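Local structure of DMATS type aromatic prenyltransferase (Micromonospora olivasterospora, 6ZRY) at residues 4-9 / 42-47; 8-13 / 345-350. The protein probably transfers a dimethylallyl group onto the indole ring of tryptophan, as a 6-dimethylallyl tryptophan synthase of the ABBA-barrel family. All coordinates share one frame; numbering follows the deposited sequence.

Interaction 1: 4-9 / 42-47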
loop_
_atom_site.group_PDB
_atom_site.type_symbol
_atom_site.label_atom_id
_atom_site.label_comp_id
_atom_site.label_asym_id
_atom_site.label_seq_id
_atom_site.Cartn_x
_atom_site.Cartn_y
_atom_site.Cartn_z
ATOM N N LEU A 4 18.832 -7.800 -18.941
ATOM C CA LEU A 4 17.550 -7.996 -18.240
ATOM C C LEU A 4 16.768 -6.711 -18.321
ATOM O O LEU A 4 17.389 -5.646 -18.224
ATOM C CB LEU A 4 17.821 -8.399 -16.805
ATOM C CG LEU A 4 18.399 -9.798 -16.655
ATOM C CD1 LEU A 4 18.793 -10.072 -15.220
ATOM C CD2 LEU A 4 17.401 -10.812 -17.116
ATOM N N SER A 5 15.461 -6.813 -18.544
ATOM C CA SER A 5 14.509 -5.688 -18.400
ATOM C C SER A 5 13.865 -5.682 -17.005
ATOM O O SER A 5 13.896 -6.690 -16.274
ATOM C CB SER A 5 13.454 -5.749 -19.458
ATOM O OG SER A 5 12.622 -6.893 -19.259
ATOM N N VAL A 6 13.200 -4.590 -16.682
ATOM C CA VAL A 6 12.376 -4.505 -15.465
ATOM C C VAL A 6 11.304 -5.595 -15.507
ATOM O O VAL A 6 11.110 -6.231 -14.488
ATOM C CB VAL A 6 11.776 -3.115 -15.314
ATOM C CG1 VAL A 6 10.886 -3.034 -14.085
ATOM C CG2 VAL A 6 12.871 -2.058 -15.307
ATOM N N SER A 7 10.627 -5.793 -16.634
ATOM C CA SER A 7 9.605 -6.857 -16.788
ATOM C C SER A 7 10.224 -8.237 -16.496
ATOM O O SER A 7 9.569 -9.080 -15.803
ATOM C CB SER A 7 8.979 -6.830 -18.158
ATOM O OG SER A 7 8.176 -8.007 -18.359
ATOM N N ASP A 8 11.396 -8.509 -17.048
ATOM C CA ASP A 8 12.093 -9.805 -16.854
ATOM C C ASP A 8 12.191 -10.091 -15.348
ATOM O O ASP A 8 11.757 -11.193 -14.919
ATOM C CB ASP A 8 13.486 -9.808 -17.484
ATOM C CG ASP A 8 13.529 -9.752 -19.000
ATOM O OD1 ASP A 8 12.523 -10.059 -19.635
ATOM O OD2 ASP A 8 14.562 -9.327 -19.515
ATOM N N HIS A 9 12.678 -9.109 -14.577
ATOM C CA HIS A 9 12.862 -9.207 -13.113
ATOM C C HIS A 9 11.491 -9.400 -12.446
ATOM O O HIS A 9 11.314 -10.399 -11.708
ATOM C CB HIS A 9 13.616 -7.985 -12.613
ATOM C CG HIS A 9 14.167 -8.155 -11.231
ATOM N ND1 HIS A 9 15.199 -9.019 -10.951
ATOM C CD2 HIS A 9 13.818 -7.597 -10.054
ATOM C CE1 HIS A 9 15.463 -8.972 -9.632
ATOM N NE2 HIS A 9 14.642 -8.115 -9.084
ATOM N N ARG A 42 12.260 -1.664 -20.370
ATOM C CA ARG A 42 13.430 -0.836 -20.014
ATOM C C ARG A 42 14.521 -1.723 -19.410
ATOM O O ARG A 42 14.253 -2.537 -18.543
ATOM C CB ARG A 42 13.009 0.251 -19.044
ATOM C CG ARG A 42 14.049 1.324 -18.853
ATOM C CD ARG A 42 13.595 2.357 -17.854
ATOM N NE ARG A 42 14.663 3.301 -17.638
ATOM C CZ ARG A 42 14.837 4.398 -18.332
ATOM N NH1 ARG A 42 13.989 4.719 -19.286
ATOM N NH2 ARG A 42 15.837 5.212 -18.037
ATOM N N PRO A 43 15.778 -1.635 -19.890
ATOM C CA PRO A 43 16.871 -2.417 -19.298
ATOM C C PRO A 43 17.132 -2.067 -17.823
ATOM O O PRO A 43 17.094 -0.904 -17.487
ATOM C CB PRO A 43 18.095 -2.053 -20.155
ATOM C CG PRO A 43 17.513 -1.489 -21.452
ATOM C CD PRO A 43 16.196 -0.844 -21.068
ATOM N N LEU A 44 17.417 -3.075 -16.989
ATOM C CA LEU A 44 17.799 -2.904 -15.554
ATOM C C LEU A 44 19.084 -2.092 -15.419
ATOM O O LEU A 44 19.246 -1.489 -14.381
ATOM C CB LEU A 44 18.018 -4.261 -14.881
ATOM C CG LEU A 44 16.801 -5.088 -14.531
ATOM C CD1 LEU A 44 17.223 -6.289 -13.705
ATOM C CD2 LEU A 44 15.766 -4.254 -13.798
ATOM N N TYR A 45 19.994 -2.141 -16.384
ATOM C CA TYR A 45 21.295 -1.415 -16.323
ATOM C C TYR A 45 21.080 0.080 -16.615
ATOM O O TYR A 45 22.036 0.835 -16.460
ATOM C CB TYR A 45 22.354 -2.027 -17.266
ATOM C CG TYR A 45 22.035 -2.001 -18.748
ATOM C CD1 TYR A 45 22.022 -0.817 -19.474
ATOM C CD2 TYR A 45 21.781 -3.183 -19.442
ATOM C CE1 TYR A 45 21.731 -0.804 -20.834
ATOM C CE2 TYR A 45 21.477 -3.188 -20.796
ATOM C CZ TYR A 45 21.455 -1.992 -21.496
ATOM O OH TYR A 45 21.160 -1.990 -22.829
ATOM N N GLU A 46 19.893 0.496 -17.074
ATOM C CA GLU A 46 19.553 1.940 -17.181
ATOM C C GLU A 46 19.012 2.375 -15.825
ATOM O O GLU A 46 18.417 1.586 -15.128
ATOM C CB GLU A 46 18.553 2.205 -18.318
ATOM C CG GLU A 46 19.053 1.770 -19.694
ATOM C CD GLU A 46 20.206 2.586 -20.251
ATOM O OE1 GLU A 46 20.579 3.603 -19.618
ATOM O OE2 GLU A 46 20.732 2.208 -21.328
ATOM N N PRO A 47 19.225 3.633 -15.391
ATOM C CA PRO A 47 18.639 4.105 -14.144
ATOM C C PRO A 47 17.126 4.100 -14.228
ATOM O O PRO A 47 16.578 3.960 -15.316
ATOM C CB PRO A 47 19.125 5.549 -14.024
ATOM C CG PRO A 47 19.424 5.936 -15.447
ATOM C CD PRO A 47 19.968 4.680 -16.095
#

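Interaction 2: 8-13 / 345-350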
loop_
_atom_site.group_PDB
_atom_site.type_symbol
_atom_site.label_atom_id
_atom_site.label_comp_id
_atom_site.label_asym_id
_atom_site.label_seq_id
_atom_site.Cartn_x
_atom_site.Cartn_y
_atom_site.Cartn_z
ATOM N N ASP A 8 11.396 -8.509 -17.048
ATOM C CA ASP A 8 12.093 -9.805 -16.854
ATOM C C ASP A 8 12.191 -10.091 -15.348
ATOM O O ASP A 8 11.757 -11.193 -14.919
ATOM C CB ASP A 8 13.486 -9.808 -17.484
ATOM C CG ASP A 8 13.529 -9.752 -19.000
ATOM O OD1 ASP A 8 12.523 -10.059 -19.635
ATOM O OD2 ASP A 8 14.562 -9.327 -19.515
ATOM N N HIS A 9 12.678 -9.109 -14.577
ATOM C CA HIS A 9 12.862 -9.207 -13.113
ATOM C C HIS A 9 11.491 -9.400 -12.446
ATOM O O HIS A 9 11.314 -10.399 -11.708
ATOM C CB HIS A 9 13.616 -7.985 -12.613
ATOM C CG HIS A 9 14.167 -8.155 -11.231
ATOM N ND1 HIS A 9 15.199 -9.019 -10.951
ATOM C CD2 HIS A 9 13.818 -7.597 -10.054
ATOM C CE1 HIS A 9 15.463 -8.972 -9.632
ATOM N NE2 HIS A 9 14.642 -8.115 -9.084
ATOM N N LEU A 10 10.543 -8.470 -12.663
ATOM C CA LEU A 10 9.280 -8.415 -11.872
ATOM C C LEU A 10 8.354 -9.547 -12.280
ATOM O O LEU A 10 7.668 -10.081 -11.421
ATOM C CB LEU A 10 8.572 -7.087 -12.090
ATOM C CG LEU A 10 9.363 -5.824 -11.762
ATOM C CD1 LEU A 10 8.437 -4.637 -11.708
ATOM C CD2 LEU A 10 10.119 -5.935 -10.493
ATOM N N ASP A 11 8.300 -9.850 -13.572
ATOM C CA ASP A 11 7.407 -10.909 -14.091
ATOM C C ASP A 11 7.820 -12.243 -13.453
ATOM O O ASP A 11 6.955 -12.992 -13.122
ATOM C CB ASP A 11 7.443 -10.970 -15.624
ATOM C CG ASP A 11 6.545 -12.050 -16.218
ATOM O OD1 ASP A 11 5.306 -12.009 -15.970
ATOM O OD2 ASP A 11 7.102 -12.948 -16.911
ATOM N N GLY A 12 9.121 -12.504 -13.293
ATOM C CA GLY A 12 9.621 -13.738 -12.639
ATOM C C GLY A 12 9.228 -13.794 -11.178
ATOM O O GLY A 12 8.795 -14.821 -10.719
ATOM N N GLN A 13 9.391 -12.687 -10.462
ATOM C CA GLN A 13 8.964 -12.555 -9.053
ATOM C C GLN A 13 7.468 -12.872 -8.946
ATOM O O GLN A 13 7.099 -13.685 -8.088
ATOM C CB GLN A 13 9.322 -11.166 -8.544
ATOM C CG GLN A 13 10.810 -10.930 -8.422
ATOM C CD GLN A 13 11.166 -9.509 -8.092
ATOM O OE1 GLN A 13 10.621 -8.570 -8.665
ATOM N NE2 GLN A 13 12.101 -9.331 -7.171
ATOM N N LEU A 345 6.889 -6.844 0.207
ATOM C CA LEU A 345 8.169 -7.344 -0.338
ATOM C C LEU A 345 8.611 -6.501 -1.543
ATOM O O LEU A 345 7.827 -6.332 -2.505
ATOM C CB LEU A 345 7.981 -8.816 -0.708
ATOM C CG LEU A 345 7.651 -9.745 0.454
ATOM C CD1 LEU A 345 7.337 -11.154 -0.056
ATOM C CD2 LEU A 345 8.794 -9.795 1.447
ATOM N N SER A 346 9.821 -5.960 -1.465
ATOM C CA SER A 346 10.401 -5.075 -2.485
ATOM C C SER A 346 10.931 -5.879 -3.680
ATOM O O SER A 346 11.572 -6.894 -3.492
ATOM C CB SER A 346 11.497 -4.237 -1.895
ATOM O OG SER A 346 11.026 -3.487 -0.784
ATOM N N ALA A 347 10.724 -5.372 -4.879
ATOM C CA ALA A 347 11.281 -5.943 -6.116
ATOM C C ALA A 347 12.812 -5.850 -6.120
ATOM O O ALA A 347 13.442 -6.741 -6.668
ATOM C CB ALA A 347 10.682 -5.226 -7.300
ATOM N N GLU A 348 13.380 -4.794 -5.559
ATOM C CA GLU A 348 14.836 -4.533 -5.589
ATOM C C GLU A 348 15.347 -4.676 -7.037
ATOM O O GLU A 348 16.437 -5.283 -7.261
ATOM C CB GLU A 348 15.583 -5.487 -4.665
ATOM C CG GLU A 348 15.213 -5.354 -3.196
ATOM C CD GLU A 348 16.026 -6.222 -2.235
ATOM O OE1 GLU A 348 16.317 -5.748 -1.161
ATOM O OE2 GLU A 348 16.299 -7.428 -2.565
ATOM N N ALA A 349 14.632 -4.106 -7.991
ATOM C CA ALA A 349 15.031 -4.138 -9.409
ATOM C C ALA A 349 16.275 -3.253 -9.618
ATOM O O ALA A 349 17.035 -3.546 -10.555
ATOM C CB ALA A 349 13.888 -3.734 -10.301
ATOM N N TYR A 350 16.483 -2.232 -8.801
ATOM C CA TYR A 350 17.549 -1.213 -9.007
ATOM C C TYR A 350 18.612 -1.252 -7.932
ATOM O O TYR A 350 19.761 -0.976 -8.283
ATOM C CB TYR A 350 16.942 0.183 -9.092
ATOM C CG TYR A 350 16.152 0.391 -10.344
ATOM C CD1 TYR A 350 16.782 0.350 -11.574
ATOM C CD2 TYR A 350 14.777 0.554 -10.322
ATOM C CE1 TYR A 350 16.080 0.504 -12.751
ATOM C CE2 TYR A 350 14.046 0.686 -11.493
ATOM C CZ TYR A 350 14.702 0.670 -12.715
ATOM O OH TYR A 350 13.997 0.825 -13.861
#

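Interaction 1: 4-9 / 42-47
A capping box of Ser-5 and Asp-8 opens helix 6-21, and Ser-5 also pairs with the loop that follows helix 26-36. Ser-5 is the N-cap: with OG in the crowded position between its backbone N and carbonyl carbon (chi1 67°), OG accepts from Asp-8 N at 3.0 Å. In return Ser-5 N gives a nearly straight bond of 2.8 Å to Asp-8 OD2, which it meets from above the carboxylate plane.

On the other side of Ser-5 the backbone pairs with Pro-43 in a single beta bridge. Leu-44 N reaches Leu-4 O at 2.9 Å, on a lone pair of that carbonyl and almost straight (172°). Val-6 N, in the first turn of the helix, donates to Arg-42 O at 3.0 Å, nearly along the C=O axis; Ser-5 CA adds a CA-H...O contact to the same oxygen. One short bridge thus ties the start of the first helix to the loop leading into strand 61-68 of the ABBA barrel.

Leu-44, first inner residue of the type I turn 43-46, supplies most of the apolar packing. Its CD1 lies 3.8 Å from Leu-4 CB and also nears His-9 CB, while CD2 comes to 3.9 Å from Val-6 CG2, the two side chains crossing obliquely. An alanine here would lose CG and both methyls and would probably loosen the packing against Leu-4, Val-6 and His-9, leaving the bridge to hold largely by its backbone bonds. Farther along, Arg-42 NE and NH2 grip Pro-47 O side-on, within the guanidinium plane, and close the loop on itself.

Interaction 2: 8-13 / 345-350
Two side-chain hydrogen bonds converge on one backbone oxygen, Ala-347 O, from successive turns of helix 6-21. His-9, with CG anti to the backbone N (chi1 -165°), presents the edge of its imidazole, and NE2 donates at 3.0 Å; the oxygen lies in the ring plane, but the bond is bent (141°) and the nitrogen sits above the carbonyl plane. This bond calls for a proton on NE2. Gln-13, its chain extended beyond CG, donates from NE2 at 3.0 Å along a straighter path (163°), in the carbonyl plane and on a lone pair. The two donors therefore approach the carbonyl from different directions. Gln-13 NE2 also bonds to Val-315 O, which helps fix the amide's rotation, whereas OE1 is buried without a polar partner in the model and faces Ala-347 CB at 3.6 Å.

The receiving segment leaves strand 341-346 of the ABBA barrel, so the contact seats the first helix, part of the barrel's outer helical layer, against the exit of a barrel strand.

Apolar packing fills in beside the bonds. Leu-10 CD2 presses on Ala-347 CB at 3.3 Å, tighter than usual van der Waals contact, and the same leucine also packs on Val-61 of strand 61-68 and on Leu-32 and Leu-36 of helix 26-36. Nearer the helix start, His-9 CD2 rests against Ala-349, 3.7 Å from its CA.

Overall arrangement
Both contacts hold helix 6-21, interaction 1 at its N-terminal end and interaction 2 over its next turns, and His-9 serves in each: its CB meets Leu-44, its ring the segment 345-350. Interaction 1 lies farther out, about 23 Å from the centre of the chain against about 17 Å between centres for interaction 2, and includes exposed Leu-4. Its polar bonds across the segments run backbone to backbone, whereas those of interaction 2 run from side chains to a single backbone carbonyl in the segment that follows strand 341-346, beside more buried packing. The two meet directly: Tyr-350 OH lies 3.4 Å from Val-6 CG2, and Leu-44 CD2 packs against Ala-349 O.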